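Local coordinates for formiminotetrahydrofolate cyclodeaminase (Thermotoga maritima, PDB 1O5H), which probably catalyses the release of ammonia from 5-formiminotetrahydrofolate, closing the one-carbon group into 5,10-methenyltetrahydrofolate, at residues S119-V124 / Q162-N167; V127-A132 / E189-Q194; N152-C157 / G197-V202. All blocks are in the same frame, centred on the assembly; numbering follows the deposited sequence.

Contact 1: S119-V124 / Q162-N167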
ATOM      1  N   SER A 119      13.968 -15.500   0.188  1.00 37.31           N
ATOM      2  CA  SER A 119      14.284 -14.906   1.489  1.00 37.36           C
ATOM      3  C   SER A 119      13.941 -13.452   1.502  1.00 37.01           C
ATOM      4  O   SER A 119      13.674 -12.885   2.566  1.00 39.95           O
ATOM      5  CB  SER A 119      15.768 -15.046   1.839  1.00 35.03           C
ATOM      6  OG  SER A 119      16.100 -16.407   1.981  1.00 44.01           O
ATOM      7  N   VAL A 120      13.976 -12.832   0.330  1.00 34.64           N
ATOM      8  CA  VAL A 120      13.791 -11.398   0.281  1.00 32.64           C
ATOM      9  C   VAL A 120      12.419 -10.993   0.808  1.00 33.96           C
ATOM     10  O   VAL A 120      12.363 -10.272   1.817  1.00 33.26           O
ATOM     11  CB  VAL A 120      14.062 -10.815  -1.090  1.00 32.61           C
ATOM     12  CG1 VAL A 120      13.661  -9.351  -1.115  1.00 25.87           C
ATOM     13  CG2 VAL A 120      15.518 -10.986  -1.421  1.00 27.06           C
ATOM     14  N   PRO A 121      11.321 -11.480   0.209  1.00 34.54           N
ATOM     15  CA  PRO A 121       9.985 -11.122   0.727  1.00 36.21           C
ATOM     16  C   PRO A 121       9.814 -11.590   2.164  1.00 37.75           C
ATOM     17  O   PRO A 121       9.224 -10.883   2.968  1.00 41.77           O
ATOM     18  CB  PRO A 121       9.004 -11.814  -0.222  1.00 35.48           C
ATOM     19  CG  PRO A 121       9.799 -12.789  -1.041  1.00 33.07           C
ATOM     20  CD  PRO A 121      11.235 -12.395  -0.941  1.00 32.60           C
HETATM   21  N   MSE A 122      10.372 -12.746   2.496  1.00 37.93           N
HETATM   22  CA  MSE A 122      10.378 -13.210   3.871  1.00 38.41           C
HETATM   23  C   MSE A 122      10.896 -12.106   4.782  1.00 38.19           C
HETATM   24  O   MSE A 122      10.260 -11.771   5.781  1.00 37.83           O
HETATM   25  CB  MSE A 122      11.229 -14.478   3.993  1.00 38.63           C
HETATM   26  CG  MSE A 122      10.998 -15.282   5.265  1.00 45.55           C
HETATM   27 SE   MSE A 122       9.128 -15.548   5.859  1.00 58.65          SE
HETATM   28  CE  MSE A 122       8.515 -16.508   4.460  1.00 71.13           C
ATOM     29  N   ASP A 123      12.031 -11.517   4.408  1.00 39.63           N
ATOM     30  CA  ASP A 123      12.619 -10.441   5.198  1.00 40.65           C
ATOM     31  C   ASP A 123      11.700  -9.243   5.270  1.00 40.64           C
ATOM     32  O   ASP A 123      11.495  -8.700   6.351  1.00 43.53           O
ATOM     33  CB  ASP A 123      14.016 -10.093   4.709  1.00 38.68           C
ATOM     34  CG  ASP A 123      15.029 -11.173   5.093  1.00 47.70           C
ATOM     35  OD1 ASP A 123      14.676 -12.000   5.970  1.00 48.62           O
ATOM     36  OD2 ASP A 123      16.180 -11.293   4.592  1.00 49.44           O
ATOM     37  N   VAL A 124      11.092  -8.876   4.142  1.00 37.74           N
ATOM     38  CA  VAL A 124      10.134  -7.781   4.135  1.00 34.28           C
ATOM     39  C   VAL A 124       9.056  -8.050   5.155  1.00 35.66           C
ATOM     40  O   VAL A 124       8.704  -7.163   5.936  1.00 38.46           O
ATOM     41  CB  VAL A 124       9.464  -7.573   2.768  1.00 32.67           C
ATOM     42  CG1 VAL A 124       8.415  -6.507   2.877  1.00 24.87           C
ATOM     43  CG2 VAL A 124      10.484  -7.172   1.733  1.00 27.24           C
ATOM     44  N   GLN A 162       0.356  -9.259   2.853  1.00 29.92           N
ATOM     45  CA  GLN A 162      -0.266 -10.112   1.835  1.00 30.24           C
ATOM     46  C   GLN A 162       0.558 -10.170   0.578  1.00 30.79           C
ATOM     47  O   GLN A 162       0.768 -11.251   0.063  1.00 35.69           O
ATOM     48  CB  GLN A 162      -1.686  -9.697   1.544  1.00 27.50           C
ATOM     49  CG  GLN A 162      -2.610 -10.102   2.681  1.00 38.38           C
ATOM     50  CD  GLN A 162      -3.971  -9.453   2.588  1.00 61.44           C
ATOM     51  OE1 GLN A 162      -4.111  -8.294   2.154  1.00 65.79           O
ATOM     52  NE2 GLN A 162      -4.987 -10.193   3.004  1.00 75.07           N
ATOM     53  N   VAL A 163       1.067  -9.022   0.112  1.00 31.56           N
ATOM     54  CA  VAL A 163       1.847  -8.965  -1.130  1.00 31.97           C
ATOM     55  C   VAL A 163       3.004  -9.933  -1.000  1.00 33.55           C
ATOM     56  O   VAL A 163       3.162 -10.857  -1.806  1.00 36.70           O
ATOM     57  CB  VAL A 163       2.400  -7.560  -1.405  1.00 30.53           C
ATOM     58  CG1 VAL A 163       3.479  -7.610  -2.435  1.00 30.46           C
ATOM     59  CG2 VAL A 163       1.313  -6.629  -1.868  1.00 35.48           C
ATOM     60  N   GLU A 164       3.783  -9.752   0.050  1.00 31.50           N
ATOM     61  CA  GLU A 164       4.999 -10.501   0.202  1.00 30.36           C
ATOM     62  C   GLU A 164       4.776 -11.986   0.424  1.00 32.23           C
ATOM     63  O   GLU A 164       5.575 -12.797  -0.041  1.00 34.38           O
ATOM     64  CB  GLU A 164       5.809  -9.901   1.320  1.00 28.48           C
ATOM     65  CG  GLU A 164       6.019  -8.419   1.094  1.00 29.89           C
ATOM     66  CD  GLU A 164       6.867  -8.109  -0.115  1.00 33.72           C
ATOM     67  OE1 GLU A 164       7.435  -9.043  -0.717  1.00 43.72           O
ATOM     68  OE2 GLU A 164       6.989  -6.913  -0.459  1.00 46.61           O
ATOM     69  N   LYS A 165       3.690 -12.350   1.098  1.00 31.80           N
ATOM     70  CA  LYS A 165       3.364 -13.754   1.287  1.00 32.21           C
ATOM     71  C   LYS A 165       3.226 -14.407  -0.063  1.00 35.81           C
ATOM     72  O   LYS A 165       3.839 -15.477  -0.311  1.00 40.09           O
ATOM     73  CB  LYS A 165       2.054 -13.920   2.024  1.00 33.49           C
ATOM     74  CG  LYS A 165       1.650 -15.344   2.223  1.00 30.66           C
ATOM     75  CD  LYS A 165       0.305 -15.427   2.922  1.00 28.10           C
ATOM     76  CE  LYS A 165      -0.013 -16.867   3.265  1.00 33.55           C
ATOM     77  NZ  LYS A 165      -1.336 -16.899   3.889  1.00 39.45           N
ATOM     78  N   VAL A 166       2.460 -13.781  -0.957  1.00 32.76           N
ATOM     79  CA  VAL A 166       2.376 -14.336  -2.298  1.00 34.24           C
ATOM     80  C   VAL A 166       3.776 -14.493  -2.924  1.00 36.09           C
ATOM     81  O   VAL A 166       4.096 -15.540  -3.516  1.00 37.57           O
ATOM     82  CB  VAL A 166       1.423 -13.548  -3.192  1.00 36.57           C
ATOM     83  CG1 VAL A 166       1.745 -13.754  -4.690  1.00 30.15           C
ATOM     84  CG2 VAL A 166      -0.004 -13.957  -2.884  1.00 27.65           C
ATOM     85  N   ASN A 167       4.624 -13.483  -2.759  1.00 34.40           N
ATOM     86  CA  ASN A 167       5.939 -13.574  -3.346  1.00 36.05           C
ATOM     87  C   ASN A 167       6.823 -14.639  -2.699  1.00 36.74           C
ATOM     88  O   ASN A 167       7.547 -15.361  -3.402  1.00 37.74           O
ATOM     89  CB  ASN A 167       6.579 -12.199  -3.451  1.00 37.49           C
ATOM     90  CG  ASN A 167       5.835 -11.303  -4.426  1.00 32.26           C
ATOM     91  OD1 ASN A 167       5.555 -10.153  -4.133  1.00 39.83           O
ATOM     92  ND2 ASN A 167       5.484 -11.842  -5.583  1.00 39.11           N
TER
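Asn167 packs its CB against Pro121, while its amide oxygen OD1 accepts a hydrogen bond from ND2 of Asn152 of the second subunit. This joins the packing within the chain to the dimer interface. The segments lie on helices 107-141 and 147-172, an antiparallel helical hairpin within the all-helical fold. Locally the two axes come within 8.4 Å, at an angle of 157°. The backbones are nearest at Pro121 and Glu164, whose CA atoms are 5.1 Å apart.

Pro121 sits at a kink in its helix, where its ring nitrogen makes no bond to the preceding turn. The ring faces the other helix and meets two residues there. CB of Pro121 lies 3.2 Å from OE1 of Glu164. CG of Pro121 reaches further along the partner helix, to the carbonyl carbon and CB of Asn167. The side chains of Pro121 and Asn167 cross at about a right angle.

Glu164 is buried, and the bend in its chain (chi2 -66°) brings the carboxylate against Pro121 and Val124. Its two oxygens then face different neighbours. OE1 is beside Pro121, and OE2 is 3.7 Å from CG1 of Val124. The Glu164 methylenes and carboxylate pack on the carbons of Pro121 and Val124.

Helix 178-206 covers one flank, through Met122 (a selenomethionine) and Lys165, and Ser41 of helix 36-56 touches Val124 and Glu164.

Val124 closes the far end. It crosses Glu164 nearly at a right angle, and its CG1 branch, set opposite the backbone N (chi1 175°), rests 3.5 Å from CG of Glu164.

Contact 2: V127-A132 / E189-Q194; sequences VMKDLA and EEQEAQ
Lys129 makes the close contacts from helix 107-141. It meets Gln191 and Gln194, which are one turn apart on helix 178-206. The closest CA pair is Lys129 and Gln191, 6.2 Å apart.

The polar part is a single weak hydrogen bond. NZ of Lys129 donates to OE1 of Gln191 across 3.3 Å. The amide nitrogen NE2 of Gln191 is nearly as close to NZ of Lys129, at 3.5 Å, but both are donors and they make no bond. The ammonium group therefore stands beside the amide as a whole, with only the oxygen bonding to it. Gln191 is bent at its second torsion (chi2 -65°), which swings the amide toward the lysine.

The contact ties helices 107-141 and 178-206, which are not consecutive in the chain, on the partly exposed flank of the all-helical fold. Met128 and Leu131 pack instead on helices 36-56, 68-100 and 147-172. Gln191 is buried and also touches Ile125 and Arg126 of helix 107-141.

The remaining contact is between lysine methylenes and Gln194. The lysine chain leaves the helix with CG opposite the backbone N (chi1 178°), then bends at each of its next three torsions. The curled chain presents its middle carbons to Gln194. OE1 of Gln194 lies 3.3 Å from CG of Lys129 and 3.4 Å from CD of Lys129. CB of Gln194 adds a looser contact to CG of Lys129, at 4.0 Å. Gln194 is extended beyond its own CG, which carries the amide oxygen out to the lysine. Its side chain also touches His133, one turn further along helix 107-141.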
ATOM      1  N   VAL A 127      10.081  -7.299   8.716  1.00 35.42           N
ATOM      2  CA  VAL A 127       9.943  -5.873   8.998  1.00 36.27           C
ATOM      3  C   VAL A 127       8.471  -5.524   9.229  1.00 35.66           C
ATOM      4  O   VAL A 127       8.135  -4.809  10.172  1.00 35.63           O
ATOM      5  CB  VAL A 127      10.525  -4.992   7.890  1.00 38.67           C
ATOM      6  CG1 VAL A 127      10.381  -3.529   8.261  1.00 36.91           C
ATOM      7  CG2 VAL A 127      12.008  -5.347   7.612  1.00 32.75           C
HETATM    8  N   MSE A 128       7.587  -6.071   8.413  1.00 34.35           N
HETATM    9  CA  MSE A 128       6.170  -5.842   8.641  1.00 36.78           C
HETATM   10  C   MSE A 128       5.731  -6.317  10.010  1.00 38.38           C
HETATM   11  O   MSE A 128       5.011  -5.602  10.703  1.00 43.78           O
HETATM   12  CB  MSE A 128       5.303  -6.462   7.543  1.00 36.71           C
HETATM   13  CG  MSE A 128       5.440  -5.753   6.196  1.00 36.39           C
HETATM   14 SE   MSE A 128       5.045  -3.804   6.284  1.00 49.82          SE
HETATM   15  CE  MSE A 128       6.820  -3.023   6.690  1.00 28.04           C
ATOM     16  N   LYS A 129       6.159  -7.499  10.429  1.00 36.56           N
ATOM     17  CA  LYS A 129       5.887  -7.907  11.803  1.00 37.86           C
ATOM     18  C   LYS A 129       6.334  -6.821  12.817  1.00 38.49           C
ATOM     19  O   LYS A 129       5.614  -6.507  13.772  1.00 38.06           O
ATOM     20  CB  LYS A 129       6.552  -9.252  12.109  1.00 40.93           C
ATOM     21  CG  LYS A 129       6.391  -9.797  13.536  1.00 35.90           C
ATOM     22  CD  LYS A 129       7.413  -9.234  14.511  1.00 50.35           C
ATOM     23  CE  LYS A 129       8.864  -9.588  14.173  1.00 56.09           C
ATOM     24  NZ  LYS A 129       9.109 -11.046  13.991  1.00 59.19           N
ATOM     25  N   ASP A 130       7.511  -6.240  12.611  1.00 38.04           N
ATOM     26  CA  ASP A 130       7.953  -5.178  13.502  1.00 38.60           C
ATOM     27  C   ASP A 130       7.024  -3.996  13.420  1.00 37.52           C
ATOM     28  O   ASP A 130       6.655  -3.450  14.433  1.00 36.04           O
ATOM     29  CB  ASP A 130       9.365  -4.737  13.165  1.00 40.05           C
ATOM     30  CG  ASP A 130      10.387  -5.795  13.491  1.00 45.22           C
ATOM     31  OD1 ASP A 130      10.105  -6.621  14.400  1.00 45.90           O
ATOM     32  OD2 ASP A 130      11.492  -5.869  12.899  1.00 45.96           O
ATOM     33  N   LEU A 131       6.643  -3.608  12.205  1.00 37.18           N
ATOM     34  CA  LEU A 131       5.793  -2.450  12.025  1.00 34.50           C
ATOM     35  C   LEU A 131       4.494  -2.687  12.741  1.00 34.70           C
ATOM     36  O   LEU A 131       4.014  -1.818  13.448  1.00 34.57           O
ATOM     37  CB  LEU A 131       5.555  -2.173  10.545  1.00 34.67           C
ATOM     38  CG  LEU A 131       4.527  -1.085  10.218  1.00 34.19           C
ATOM     39  CD1 LEU A 131       4.946   0.238  10.823  1.00 25.66           C
ATOM     40  CD2 LEU A 131       4.309  -0.926   8.710  1.00 34.43           C
ATOM     41  N   ALA A 132       3.941  -3.881  12.590  1.00 36.65           N
ATOM     42  CA  ALA A 132       2.655  -4.179  13.207  1.00 38.59           C
ATOM     43  C   ALA A 132       2.734  -3.978  14.703  1.00 38.49           C
ATOM     44  O   ALA A 132       1.907  -3.306  15.257  1.00 40.72           O
ATOM     45  CB  ALA A 132       2.221  -5.580  12.884  1.00 38.01           C
ATOM     46  N   GLU A 189       4.169 -18.782   8.711  1.00 34.81           N
ATOM     47  CA  GLU A 189       2.936 -19.059   9.430  1.00 32.92           C
ATOM     48  C   GLU A 189       2.864 -18.215  10.699  1.00 35.10           C
ATOM     49  O   GLU A 189       1.821 -17.628  11.042  1.00 36.52           O
ATOM     50  CB  GLU A 189       2.949 -20.539   9.767  1.00 30.67           C
ATOM     51  CG  GLU A 189       1.583 -21.163   9.838  1.00 35.75           C
ATOM     52  CD  GLU A 189       1.632 -22.658  10.069  1.00 44.14           C
ATOM     53  OE1 GLU A 189       2.370 -23.161  10.968  1.00 42.66           O
ATOM     54  OE2 GLU A 189       0.887 -23.332   9.358  1.00 48.79           O
ATOM     55  N   GLU A 190       4.006 -18.160  11.376  1.00 34.99           N
ATOM     56  CA  GLU A 190       4.198 -17.410  12.596  1.00 33.30           C
ATOM     57  C   GLU A 190       4.162 -15.917  12.383  1.00 34.24           C
ATOM     58  O   GLU A 190       3.490 -15.202  13.126  1.00 37.46           O
ATOM     59  CB  GLU A 190       5.543 -17.722  13.121  1.00 30.16           C
ATOM     60  CG  GLU A 190       5.855 -19.173  13.066  1.00 32.47           C
ATOM     61  CD  GLU A 190       6.295 -19.629  14.401  1.00 48.14           C
ATOM     62  OE1 GLU A 190       5.459 -19.387  15.322  1.00 73.20           O
ATOM     63  OE2 GLU A 190       7.440 -20.162  14.513  1.00 14.72           O
ATOM     64  N   GLN A 191       4.894 -15.432  11.390  1.00 32.36           N
ATOM     65  CA  GLN A 191       4.871 -14.015  11.139  1.00 33.60           C
ATOM     66  C   GLN A 191       3.434 -13.638  10.833  1.00 33.14           C
ATOM     67  O   GLN A 191       2.910 -12.655  11.337  1.00 33.35           O
ATOM     68  CB  GLN A 191       5.812 -13.646  10.012  1.00 34.07           C
ATOM     69  CG  GLN A 191       7.241 -14.116  10.232  1.00 40.97           C
ATOM     70  CD  GLN A 191       7.907 -13.464  11.398  1.00 42.16           C
ATOM     71  OE1 GLN A 191       8.901 -12.769  11.234  1.00 56.06           O
ATOM     72  NE2 GLN A 191       7.380 -13.695  12.586  1.00 52.91           N
ATOM     73  N   GLU A 192       2.767 -14.475  10.062  1.00 32.99           N
ATOM     74  CA  GLU A 192       1.400 -14.200   9.724  1.00 35.33           C
ATOM     75  C   GLU A 192       0.562 -13.979  10.987  1.00 38.45           C
ATOM     76  O   GLU A 192      -0.196 -12.994  11.098  1.00 39.47           O
ATOM     77  CB  GLU A 192       0.832 -15.337   8.902  1.00 34.29           C
ATOM     78  CG  GLU A 192      -0.549 -15.023   8.379  1.00 43.24           C
ATOM     79  CD  GLU A 192      -0.958 -15.856   7.193  1.00 42.66           C
ATOM     80  OE1 GLU A 192      -0.131 -16.618   6.634  1.00 51.77           O
ATOM     81  OE2 GLU A 192      -2.132 -15.740   6.832  1.00 46.63           O
ATOM     82  N   ALA A 193       0.720 -14.885  11.954  1.00 38.76           N
ATOM     83  CA  ALA A 193      -0.142 -14.860  13.118  1.00 36.18           C
ATOM     84  C   ALA A 193       0.112 -13.598  13.910  1.00 37.68           C
ATOM     85  O   ALA A 193      -0.842 -12.928  14.343  1.00 39.08           O
ATOM     86  CB  ALA A 193       0.047 -16.086  13.952  1.00 32.56           C
ATOM     87  N   GLN A 194       1.391 -13.243  14.049  1.00 37.10           N
ATOM     88  CA  GLN A 194       1.778 -12.053  14.796  1.00 39.44           C
ATOM     89  C   GLN A 194       1.187 -10.838  14.130  1.00 40.04           C
ATOM     90  O   GLN A 194       0.479 -10.054  14.768  1.00 43.57           O
ATOM     91  CB  GLN A 194       3.292 -11.966  14.954  1.00 37.14           C
ATOM     92  CG  GLN A 194       3.803 -12.866  16.113  1.00 42.30           C
ATOM     93  CD  GLN A 194       5.319 -12.932  16.191  1.00 47.59           C
ATOM     94  OE1 GLN A 194       5.989 -11.904  16.059  1.00 67.02           O
ATOM     95  NE2 GLN A 194       5.874 -14.147  16.400  1.00 66.35           N
TER

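Contact 3: N152-C157 / G197-V202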
ATOM      1  N   ASN A 152      -4.398   3.802   9.007  1.00 35.87           N
ATOM      2  CA  ASN A 152      -3.985   3.773   7.641  1.00 35.50           C
ATOM      3  C   ASN A 152      -2.759   2.929   7.548  1.00 35.03           C
ATOM      4  O   ASN A 152      -2.644   2.090   6.645  1.00 36.82           O
ATOM      5  CB  ASN A 152      -3.694   5.186   7.155  1.00 37.30           C
ATOM      6  CG  ASN A 152      -4.948   5.975   6.913  1.00 38.36           C
ATOM      7  OD1 ASN A 152      -6.072   5.457   7.050  1.00 44.14           O
ATOM      8  ND2 ASN A 152      -4.777   7.220   6.517  1.00 33.90           N
ATOM      9  N   ALA A 153      -1.840   3.126   8.488  1.00 32.58           N
ATOM     10  CA  ALA A 153      -0.596   2.387   8.432  1.00 32.30           C
ATOM     11  C   ALA A 153      -0.843   0.906   8.686  1.00 33.66           C
ATOM     12  O   ALA A 153      -0.203   0.059   8.067  1.00 37.28           O
ATOM     13  CB  ALA A 153       0.405   2.940   9.363  1.00 32.09           C
ATOM     14  N   ALA A 154      -1.812   0.576   9.530  1.00 32.24           N
ATOM     15  CA  ALA A 154      -2.132  -0.836   9.745  1.00 31.85           C
ATOM     16  C   ALA A 154      -2.692  -1.468   8.484  1.00 34.59           C
ATOM     17  O   ALA A 154      -2.330  -2.596   8.088  1.00 39.03           O
ATOM     18  CB  ALA A 154      -3.080  -0.994  10.872  1.00 29.28           C
ATOM     19  N   ASP A 155      -3.573  -0.752   7.818  1.00 33.35           N
ATOM     20  CA  ASP A 155      -4.105  -1.313   6.604  1.00 33.87           C
ATOM     21  C   ASP A 155      -2.981  -1.561   5.569  1.00 34.46           C
ATOM     22  O   ASP A 155      -2.900  -2.652   4.990  1.00 36.89           O
ATOM     23  CB  ASP A 155      -5.260  -0.467   6.098  1.00 32.64           C
ATOM     24  CG  ASP A 155      -6.533  -0.685   6.917  1.00 35.60           C
ATOM     25  OD1 ASP A 155      -6.871  -1.852   7.171  1.00 39.70           O
ATOM     26  OD2 ASP A 155      -7.279   0.234   7.336  1.00 45.73           O
ATOM     27  N   LEU A 156      -2.081  -0.597   5.385  1.00 32.33           N
ATOM     28  CA  LEU A 156      -1.004  -0.795   4.419  1.00 32.41           C
ATOM     29  C   LEU A 156      -0.094  -1.927   4.869  1.00 32.09           C
ATOM     30  O   LEU A 156       0.215  -2.817   4.086  1.00 28.83           O
ATOM     31  CB  LEU A 156      -0.199   0.478   4.235  1.00 33.64           C
ATOM     32  CG  LEU A 156      -1.021   1.670   3.774  1.00 30.52           C
ATOM     33  CD1 LEU A 156      -0.120   2.877   3.722  1.00 24.78           C
ATOM     34  CD2 LEU A 156      -1.653   1.396   2.427  1.00 23.08           C
ATOM     35  N   CYS A 157       0.292  -1.900   6.142  1.00 34.10           N
ATOM     36  CA  CYS A 157       1.069  -2.970   6.726  1.00 37.52           C
ATOM     37  C   CYS A 157       0.511  -4.350   6.331  1.00 39.55           C
ATOM     38  O   CYS A 157       1.188  -5.168   5.690  1.00 40.91           O
ATOM     39  CB  CYS A 157       1.075  -2.822   8.235  1.00 37.79           C
ATOM     40  SG  CYS A 157       2.055  -4.078   9.063  1.00 42.57           S
ATOM     41  N   GLY A 197      -2.687 -10.740  14.264  1.00 40.22           N
ATOM     42  CA  GLY A 197      -3.101 -10.436  15.604  1.00 37.58           C
ATOM     43  C   GLY A 197      -3.013  -8.966  15.875  1.00 38.69           C
ATOM     44  O   GLY A 197      -4.029  -8.346  16.189  1.00 38.45           O
ATOM     45  N   CYS A 198      -1.804  -8.406  15.754  1.00 38.77           N
ATOM     46  CA  CYS A 198      -1.629  -6.964  15.906  1.00 40.00           C
ATOM     47  C   CYS A 198      -2.639  -6.196  15.048  1.00 39.80           C
ATOM     48  O   CYS A 198      -3.303  -5.280  15.503  1.00 41.03           O
ATOM     49  CB  CYS A 198      -0.216  -6.569  15.507  1.00 40.30           C
ATOM     50  SG  CYS A 198       1.061  -7.021  16.714  1.00 51.47           S
ATOM     51  N   TYR A 199      -2.766  -6.596  13.801  1.00 40.01           N
ATOM     52  CA  TYR A 199      -3.630  -5.917  12.877  1.00 42.80           C
ATOM     53  C   TYR A 199      -5.066  -5.825  13.376  1.00 47.49           C
ATOM     54  O   TYR A 199      -5.666  -4.736  13.409  1.00 49.70           O
ATOM     55  CB  TYR A 199      -3.631  -6.663  11.567  1.00 41.71           C
ATOM     56  CG  TYR A 199      -4.527  -6.052  10.548  1.00 37.95           C
ATOM     57  CD1 TYR A 199      -4.354  -4.720  10.177  1.00 44.29           C
ATOM     58  CD2 TYR A 199      -5.529  -6.807   9.918  1.00 37.35           C
ATOM     59  CE1 TYR A 199      -5.167  -4.117   9.210  1.00 40.42           C
ATOM     60  CE2 TYR A 199      -6.348  -6.232   8.955  1.00 40.61           C
ATOM     61  CZ  TYR A 199      -6.156  -4.873   8.613  1.00 41.94           C
ATOM     62  OH  TYR A 199      -6.940  -4.265   7.687  1.00 37.92           O
ATOM     63  N   GLN A 200      -5.618  -6.975  13.731  1.00 47.89           N
ATOM     64  CA  GLN A 200      -6.972  -7.053  14.221  1.00 48.72           C
ATOM     65  C   GLN A 200      -7.132  -6.212  15.505  1.00 49.20           C
ATOM     66  O   GLN A 200      -8.053  -5.389  15.603  1.00 49.33           O
ATOM     67  CB  GLN A 200      -7.321  -8.509  14.465  1.00 49.75           C
ATOM     68  CG  GLN A 200      -8.644  -8.925  13.863  1.00 65.66           C
ATOM     69  CD  GLN A 200      -8.596  -8.996  12.353  1.00 69.53           C
ATOM     70  OE1 GLN A 200      -9.177  -8.154  11.657  1.00 69.30           O
ATOM     71  NE2 GLN A 200      -7.895  -9.993  11.842  1.00 71.43           N
ATOM     72  N   ARG A 201      -6.221  -6.387  16.470  1.00 47.02           N
ATOM     73  CA  ARG A 201      -6.237  -5.556  17.670  1.00 42.86           C
ATOM     74  C   ARG A 201      -6.220  -4.075  17.295  1.00 39.51           C
ATOM     75  O   ARG A 201      -7.057  -3.331  17.766  1.00 41.17           O
ATOM     76  CB  ARG A 201      -5.118  -5.924  18.655  1.00 43.08           C
ATOM     77  CG  ARG A 201      -5.405  -7.178  19.467  1.00 41.23           C
ATOM     78  CD  ARG A 201      -4.367  -7.475  20.524  1.00 42.60           C
ATOM     79  NE  ARG A 201      -3.018  -7.592  19.955  1.00 47.57           N
ATOM     80  CZ  ARG A 201      -2.533  -8.684  19.368  1.00 49.85           C
ATOM     81  NH1 ARG A 201      -3.280  -9.780  19.252  1.00 49.66           N
ATOM     82  NH2 ARG A 201      -1.293  -8.687  18.895  1.00 51.21           N
ATOM     83  N   VAL A 202      -5.304  -3.650  16.431  1.00 35.41           N
ATOM     84  CA  VAL A 202      -5.252  -2.241  16.072  1.00 33.52           C
ATOM     85  C   VAL A 202      -6.588  -1.788  15.495  1.00 35.26           C
ATOM     86  O   VAL A 202      -7.204  -0.852  16.021  1.00 34.24           O
ATOM     87  CB  VAL A 202      -4.150  -1.936  15.104  1.00 33.95           C
ATOM     88  CG1 VAL A 202      -4.274  -0.482  14.622  1.00 31.30           C
ATOM     89  CG2 VAL A 202      -2.808  -2.199  15.766  1.00 34.21           C
TER
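Segments 152-157 and 197-202 run roughly antiparallel, at 150°, with axes 10.0 Å apart at closest approach, and are nearest at Ala154 and Tyr199. Tyr199 and Ala154 fill most of the gap. The first torsion of Tyr199 sets its ring opposite the backbone N (chi1 179°), and the ring extends across to helix 147-172. There its hydroxyl OH donates a hydrogen bond to OD1 of Asp155, modelled at 2.5 Å. At this resolution the exact length is uncertain. OD1 lies in the plane of the ring, at its edge, while the carboxylate plane is turned 74° from it.

Ala154 meets the same ring from its edge, with CB 4.0 Å from CD1 of Tyr199. The same CB of Ala154 is also 4.0 Å from CG1 of Val202, one turn on. This small apolar patch joins the consecutive helices 147-172 and 178-206 of the all-helical fold. His158 stacks on the tyrosine ring, and Gln162 of the second subunit packs on both Asp155 and Tyr199, so the contact borders the dimer interface.

Lys203 adds a weak hydrogen bond to OH of Tyr199 and a long, weak ion pair to OD1 of Asp155. The bond to Asp155 probably fixes the rotation of the buried phenol O-H, with the lysine amine near both oxygens.

How the contacts relate
From the N terminus, helix 107-141 supplies the first segments of contacts 1 and 2. Helix 147-172 then adds 152-157 of contact 3, and 162-167 closes contact 1 after 37 intervening residues. Helix 178-206 closes contact 2 at 189-194, across 56 residues, and contact 3 at 197-202, across 39. Each pair of contacts crosses and none nests. Together they join each pair of these three helices. Contacts 1 and 2 meet at the Lys165-Glu192 salt bridge. Contacts 2 and 3 pack through Cys157 and Cys198. Contacts 1 and 3 do not touch, with centres about 17 Å apart, but both reach the second subunit.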